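Local structure of E3 SUMO-protein ligase SIZ2 (6U75) at residues S49-F55 against S133-V139; A17-L21 against E129-C134. The protein acts as a SUMO E3 ligase of the PIAS family, a zinc-binding nuclear protein of the sumoylation pathway that also binds double-stranded DNA. Residues are numbered along the deposited sequence.

Interaction 1 (S49-F55 against S133-V139); sequences SYKLYLF and SCFIVEV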
loop_
_atom_site.group_PDB
_atom_site.type_symbol
_atom_site.label_atom_id
_atom_site.label_comp_id
_atom_site.label_asym_id
_atom_site.label_seq_id
_atom_site.Cartn_x
_atom_site.Cartn_y
_atom_site.Cartn_z
ATOM N N SER A 49 -6.269 17.187 -1.974
ATOM C CA SER A 49 -5.693 15.903 -1.604
ATOM C C SER A 49 -5.827 15.594 -0.120
ATOM O O SER A 49 -5.307 14.568 0.330
ATOM C CB SER A 49 -4.213 15.858 -1.998
ATOM O OG SER A 49 -4.058 15.927 -3.405
ATOM N N TYR A 50 -6.503 16.445 0.648
ATOM C CA TYR A 50 -6.676 16.217 2.076
ATOM C C TYR A 50 -7.989 15.488 2.330
ATOM O O TYR A 50 -9.049 15.921 1.868
ATOM C CB TYR A 50 -6.650 17.538 2.850
ATOM C CG TYR A 50 -5.289 18.204 2.926
ATOM C CD1 TYR A 50 -4.169 17.629 2.335
ATOM C CD2 TYR A 50 -5.125 19.407 3.598
ATOM C CE1 TYR A 50 -2.930 18.238 2.407
ATOM C CE2 TYR A 50 -3.891 20.022 3.677
ATOM C CZ TYR A 50 -2.796 19.433 3.080
ATOM O OH TYR A 50 -1.564 20.041 3.156
ATOM N N LYS A 51 -7.908 14.385 3.071
ATOM C CA LYS A 51 -9.067 13.582 3.425
ATOM C C LYS A 51 -9.018 13.262 4.913
ATOM O O LYS A 51 -7.962 13.309 5.546
ATOM C CB LYS A 51 -9.122 12.274 2.619
ATOM C CG LYS A 51 -9.104 12.450 1.105
ATOM C CD LYS A 51 -10.279 13.277 0.611
ATOM C CE LYS A 51 -10.568 13.017 -0.859
ATOM N NZ LYS A 51 -11.441 11.826 -1.045
ATOM N N LEU A 52 -10.180 12.931 5.471
ATOM C CA LEU A 52 -10.287 12.503 6.863
ATOM C C LEU A 52 -10.356 10.981 6.883
ATOM O O LEU A 52 -11.348 10.393 6.442
ATOM C CB LEU A 52 -11.509 13.118 7.540
ATOM C CG LEU A 52 -11.722 12.679 8.991
ATOM C CD1 LEU A 52 -10.527 13.068 9.849
ATOM C CD2 LEU A 52 -13.003 13.268 9.559
ATOM N N TYR A 53 -9.306 10.347 7.398
ATOM C CA TYR A 53 -9.177 8.899 7.390
ATOM C C TYR A 53 -9.283 8.350 8.806
ATOM O O TYR A 53 -8.650 8.869 9.735
ATOM C CB TYR A 53 -7.846 8.471 6.763
ATOM C CG TYR A 53 -7.851 8.393 5.249
ATOM C CD1 TYR A 53 -8.914 8.884 4.502
ATOM C CD2 TYR A 53 -6.791 7.810 4.568
ATOM C CE1 TYR A 53 -8.916 8.805 3.122
ATOM C CE2 TYR A 53 -6.785 7.728 3.188
ATOM C CZ TYR A 53 -7.849 8.225 2.471
ATOM O OH TYR A 53 -7.845 8.143 1.099
ATOM N N LEU A 54 -10.089 7.302 8.953
ATOM C CA LEU A 54 -10.175 6.527 10.181
ATOM C C LEU A 54 -9.147 5.404 10.145
ATOM O O LEU A 54 -8.961 4.750 9.116
ATOM C CB LEU A 54 -11.581 5.949 10.341
ATOM C CG LEU A 54 -11.866 5.070 11.559
ATOM C CD1 LEU A 54 -12.013 5.910 12.815
ATOM C CD2 LEU A 54 -13.115 4.237 11.319
ATOM N N PHE A 55 -8.480 5.189 11.275
ATOM C CA PHE A 55 -7.441 4.178 11.403
ATOM C C PHE A 55 -7.758 3.276 12.586
ATOM O O PHE A 55 -8.287 3.733 13.603
ATOM C CB PHE A 55 -6.062 4.819 11.596
ATOM C CG PHE A 55 -5.574 5.582 10.397
ATOM C CD1 PHE A 55 -6.006 6.875 10.157
ATOM C CD2 PHE A 55 -4.678 5.005 9.513
ATOM C CE1 PHE A 55 -5.557 7.576 9.056
ATOM C CE2 PHE A 55 -4.227 5.702 8.411
ATOM C CZ PHE A 55 -4.666 6.988 8.182
ATOM N N SER A 133 -8.362 5.723 15.723
ATOM C CA SER A 133 -7.901 7.097 15.603
ATOM C C SER A 133 -8.467 7.707 14.328
ATOM O O SER A 133 -8.949 7.002 13.441
ATOM C CB SER A 133 -6.368 7.181 15.580
ATOM O OG SER A 133 -5.798 6.421 16.631
ATOM N N CYS A 134 -8.394 9.032 14.240
ATOM C CA CYS A 134 -8.820 9.752 13.048
ATOM C C CYS A 134 -7.795 10.826 12.736
ATOM O O CYS A 134 -7.374 11.564 13.632
ATOM C CB CYS A 134 -10.204 10.381 13.234
ATOM S SG CYS A 134 -11.521 9.193 13.549
ATOM N N PHE A 135 -7.396 10.914 11.470
ATOM C CA PHE A 135 -6.388 11.876 11.054
ATOM C C PHE A 135 -6.814 12.545 9.760
ATOM O O PHE A 135 -7.392 11.901 8.881
ATOM C CB PHE A 135 -5.020 11.216 10.831
ATOM C CG PHE A 135 -4.356 10.736 12.088
ATOM C CD1 PHE A 135 -4.757 9.558 12.692
ATOM C CD2 PHE A 135 -3.315 11.454 12.652
ATOM C CE1 PHE A 135 -4.140 9.111 13.845
ATOM C CE2 PHE A 135 -2.695 11.012 13.802
ATOM C CZ PHE A 135 -3.108 9.841 14.400
ATOM N N ILE A 136 -6.515 13.826 9.638
ATOM C CA ILE A 136 -6.484 14.454 8.325
ATOM C C ILE A 136 -5.169 14.070 7.665
ATOM O O ILE A 136 -4.109 14.085 8.302
ATOM C CB ILE A 136 -6.652 15.979 8.439
ATOM C CG1 ILE A 136 -7.985 16.293 9.123
ATOM C CG2 ILE A 136 -6.585 16.631 7.059
ATOM C CD1 ILE A 136 -8.398 17.745 9.057
ATOM N N VAL A 137 -5.232 13.689 6.394
ATOM C CA VAL A 137 -4.075 13.151 5.696
ATOM C C VAL A 137 -4.064 13.668 4.268
ATOM O O VAL A 137 -5.112 13.905 3.661
ATOM C CB VAL A 137 -4.066 11.606 5.698
ATOM C CG1 VAL A 137 -4.131 11.068 7.120
ATOM C CG2 VAL A 137 -5.221 11.066 4.867
ATOM N N GLU A 138 -2.861 13.839 3.735
ATOM C CA GLU A 138 -2.670 14.091 2.314
ATOM C C GLU A 138 -2.486 12.747 1.621
ATOM O O GLU A 138 -1.609 11.965 2.004
ATOM C CB GLU A 138 -1.463 14.995 2.072
ATOM C CG GLU A 138 -1.319 15.453 0.629
ATOM C CD GLU A 138 -0.106 16.335 0.415
ATOM O OE1 GLU A 138 0.657 16.076 -0.540
ATOM O OE2 GLU A 138 0.088 17.283 1.204
ATOM N N VAL A 139 -3.323 12.474 0.623
ATOM C CA VAL A 139 -3.306 11.201 -0.086
ATOM C C VAL A 139 -2.560 11.375 -1.399
ATOM O O VAL A 139 -2.533 12.460 -1.990
ATOM C CB VAL A 139 -4.734 10.664 -0.330
ATOM C CG1 VAL A 139 -5.475 10.502 0.990
ATOM C CG2 VAL A 139 -5.502 11.577 -1.278
#
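Tyr53 lays one face of its ring over Val137: Val137 CG2 sits 3.9 Å from the ring centroid, a CH-pi contact. Tyr53 OH reaches on to Val139 CG1 at 3.3 Å. On the same face of the sheet, the edge of the Phe135 ring points at the face of Phe55, an offset edge-to-face pair with centroids 5.8 Å apart. Phe3 meets both of these rings. The other face carries Leu52, Leu54, Cys134 and Ile136; Leu54 CD1 lies 3.4 Å from Cys134 SG. Helix 38-46 covers part of this side, against Tyr50 and Ile136. The backbones pair antiparallel through seven hydrogen bonds. Tyr53 N to Phe135 O is 2.9 Å, and Phe135 N to Tyr53 O is 3.0 Å. The two strands belong to the antiparallel sheet of the PINIT domain. The bonding is mainly main chain and the side-chain contact mainly apolar, so the backbone sets the pairing and hydrophobic packing fills the faces, while Tyr50, Lys51, Tyr53, Glu138 and Val139 stay partly exposed.

Interaction 2 (A17-L21 against E129-C134); sequences ANKKL and EYSISC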
loop_
_atom_site.group_PDB
_atom_site.type_symbol
_atom_site.label_atom_id
_atom_site.label_comp_id
_atom_site.label_asym_id
_atom_site.label_seq_id
_atom_site.Cartn_x
_atom_site.Cartn_y
_atom_site.Cartn_z
ATOM N N ALA A 17 -11.275 12.097 18.932
ATOM C CA ALA A 17 -11.703 11.080 17.979
ATOM C C ALA A 17 -10.955 9.768 18.182
ATOM O O ALA A 17 -10.836 8.972 17.245
ATOM C CB ALA A 17 -11.521 11.575 16.544
ATOM N N ASN A 18 -10.445 9.530 19.383
ATOM C CA ASN A 18 -9.768 8.289 19.724
ATOM C C ASN A 18 -10.721 7.378 20.484
ATOM O O ASN A 18 -11.688 7.831 21.101
ATOM C CB ASN A 18 -8.522 8.563 20.568
ATOM C CG ASN A 18 -7.593 9.569 19.925
ATOM O OD1 ASN A 18 -6.698 9.205 19.163
ATOM N ND2 ASN A 18 -7.802 10.847 20.228
ATOM N N LYS A 19 -10.443 6.077 20.435
ATOM C CA LYS A 19 -11.266 5.143 21.190
ATOM C C LYS A 19 -10.531 3.822 21.360
ATOM O O LYS A 19 -9.872 3.345 20.437
ATOM C CB LYS A 19 -12.618 4.910 20.501
ATOM C CG LYS A 19 -13.679 4.290 21.406
ATOM C CD LYS A 19 -14.114 5.254 22.505
ATOM C CE LYS A 19 -15.094 4.608 23.474
ATOM N NZ LYS A 19 -16.509 4.766 23.041
ATOM N N LYS A 20 -10.652 3.240 22.547
ATOM C CA LYS A 20 -10.142 1.904 22.815
ATOM C C LYS A 20 -11.291 0.909 22.728
ATOM O O LYS A 20 -12.343 1.110 23.345
ATOM C CB LYS A 20 -9.479 1.832 24.191
ATOM C CG LYS A 20 -8.081 2.432 24.252
ATOM C CD LYS A 20 -7.112 1.702 23.333
ATOM C CE LYS A 20 -5.689 1.761 23.863
ATOM N NZ LYS A 20 -5.512 0.905 25.071
ATOM N N LEU A 21 -11.093 -0.149 21.950
ATOM C CA LEU A 21 -12.049 -1.238 21.827
ATOM C C LEU A 21 -11.543 -2.417 22.647
ATOM O O LEU A 21 -10.462 -2.950 22.368
ATOM C CB LEU A 21 -12.236 -1.641 20.366
ATOM C CG LEU A 21 -13.491 -1.124 19.665
ATOM C CD1 LEU A 21 -13.486 -1.548 18.208
ATOM C CD2 LEU A 21 -14.741 -1.630 20.367
ATOM N N GLU A 129 -7.707 -6.205 21.793
ATOM C CA GLU A 129 -8.029 -4.798 21.962
ATOM C C GLU A 129 -7.528 -3.993 20.769
ATOM O O GLU A 129 -6.489 -4.299 20.180
ATOM C CB GLU A 129 -7.418 -4.257 23.255
ATOM C CG GLU A 129 -7.934 -4.943 24.509
ATOM C CD GLU A 129 -7.313 -4.390 25.776
ATOM O OE1 GLU A 129 -7.127 -5.165 26.737
ATOM O OE2 GLU A 129 -7.005 -3.180 25.808
ATOM N N TYR A 130 -8.285 -2.956 20.414
ATOM C CA TYR A 130 -7.974 -2.133 19.256
ATOM C C TYR A 130 -7.910 -0.664 19.650
ATOM O O TYR A 130 -8.570 -0.226 20.595
ATOM C CB TYR A 130 -9.015 -2.317 18.139
ATOM C CG TYR A 130 -8.997 -3.685 17.493
ATOM C CD1 TYR A 130 -9.773 -4.722 17.993
ATOM C CD2 TYR A 130 -8.209 -3.937 16.379
ATOM C CE1 TYR A 130 -9.759 -5.972 17.406
ATOM C CE2 TYR A 130 -8.191 -5.184 15.784
ATOM C CZ TYR A 130 -8.967 -6.197 16.301
ATOM O OH TYR A 130 -8.951 -7.440 15.712
ATOM N N SER A 131 -7.096 0.087 18.915
ATOM C CA SER A 131 -7.031 1.538 19.014
ATOM C C SER A 131 -7.623 2.137 17.747
ATOM O O SER A 131 -7.239 1.751 16.635
ATOM C CB SER A 131 -5.591 2.018 19.203
ATOM O OG SER A 131 -5.071 1.611 20.455
ATOM N N ILE A 132 -8.552 3.074 17.921
ATOM C CA ILE A 132 -9.241 3.753 16.832
ATOM C C ILE A 132 -8.829 5.217 16.863
ATOM O O ILE A 132 -8.939 5.874 17.906
ATOM C CB ILE A 132 -10.768 3.613 16.965
ATOM C CG1 ILE A 132 -11.184 2.139 16.931
ATOM C CG2 ILE A 132 -11.475 4.403 15.875
ATOM C CD1 ILE A 132 -10.987 1.464 15.589
ATOM N N SER A 133 -8.362 5.723 15.723
ATOM C CA SER A 133 -7.901 7.097 15.603
ATOM C C SER A 133 -8.467 7.707 14.328
ATOM O O SER A 133 -8.949 7.002 13.441
ATOM C CB SER A 133 -6.368 7.181 15.580
ATOM O OG SER A 133 -5.798 6.421 16.631
ATOM N N CYS A 134 -8.394 9.032 14.240
ATOM C CA CYS A 134 -8.820 9.752 13.048
ATOM C C CYS A 134 -7.795 10.826 12.736
ATOM O O CYS A 134 -7.374 11.564 13.632
ATOM C CB CYS A 134 -10.204 10.381 13.234
ATOM S SG CYS A 134 -11.521 9.193 13.549
#
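Leu21, Ile132 and Ala17 lose the most surface in this contact. Leu21 has 87 Å² covered, and its backbone forms a hydrogen-bonded antiparallel pair with Tyr130. Leu21 N donates to Tyr130 O at 2.9 Å, and Tyr130 N donates to Leu21 O at 2.9 Å. Their side chains start on the same face, with Leu21 CB 4.0 Å from Tyr130 CB. The Tyr130 ring then leads away and meets Phe58. Ile132 has 73 Å² covered and is paired in the same way with Lys19. Ile132 N to Lys19 O and Lys19 N to Ile132 O are both 2.9 Å. Beyond the segments, Ile132 packs on Met32 of strand 28-34 and on Leu54 of the neighbouring strand 50-58. Ala17 has no backbone hydrogen bond to 129-134. It makes its contact through Ala17 CB, 3.8 Å from Cys134 CB, and it also touches Phe34.

The other face is more polar. Lys20 CE comes within 3.5 Å of Ser131 OG, but that hydroxyl is hydrogen-bonded to Glu65. Lys20 NZ stays 4.4 Å from Glu129 OE2, too far for a salt bridge. Lys19, Leu21 and Ile132 touch strand 28-34 of a second sheet, while Tyr130 on the same face packs on Phe58 and Pro75. This arrangement is consistent with a beta-sandwich-like core within the PINIT domain.

From the N terminus, the chain first lays down 17-21, then passes through strand 28-34 and helix 38-46 to reach 49-55. Both wait for strand 130-139, which arrives much later. Its first half closes interaction 2, a loop with 107 residues between the segments. Its second half closes interaction 1, with 77 between. The two contacts cross: 49-55 falls inside the loop of interaction 2, and 133-139 runs past its end. They share Ser133 and Cys134. Strand 130-139 is thus the middle member, with strands 12-21 and 50-58 as its neighbours. Leu54 CD1 of interaction 1 meets Ile132 CG2 of interaction 2 at 3.5 Å, joining the two contacts within the PINIT domain.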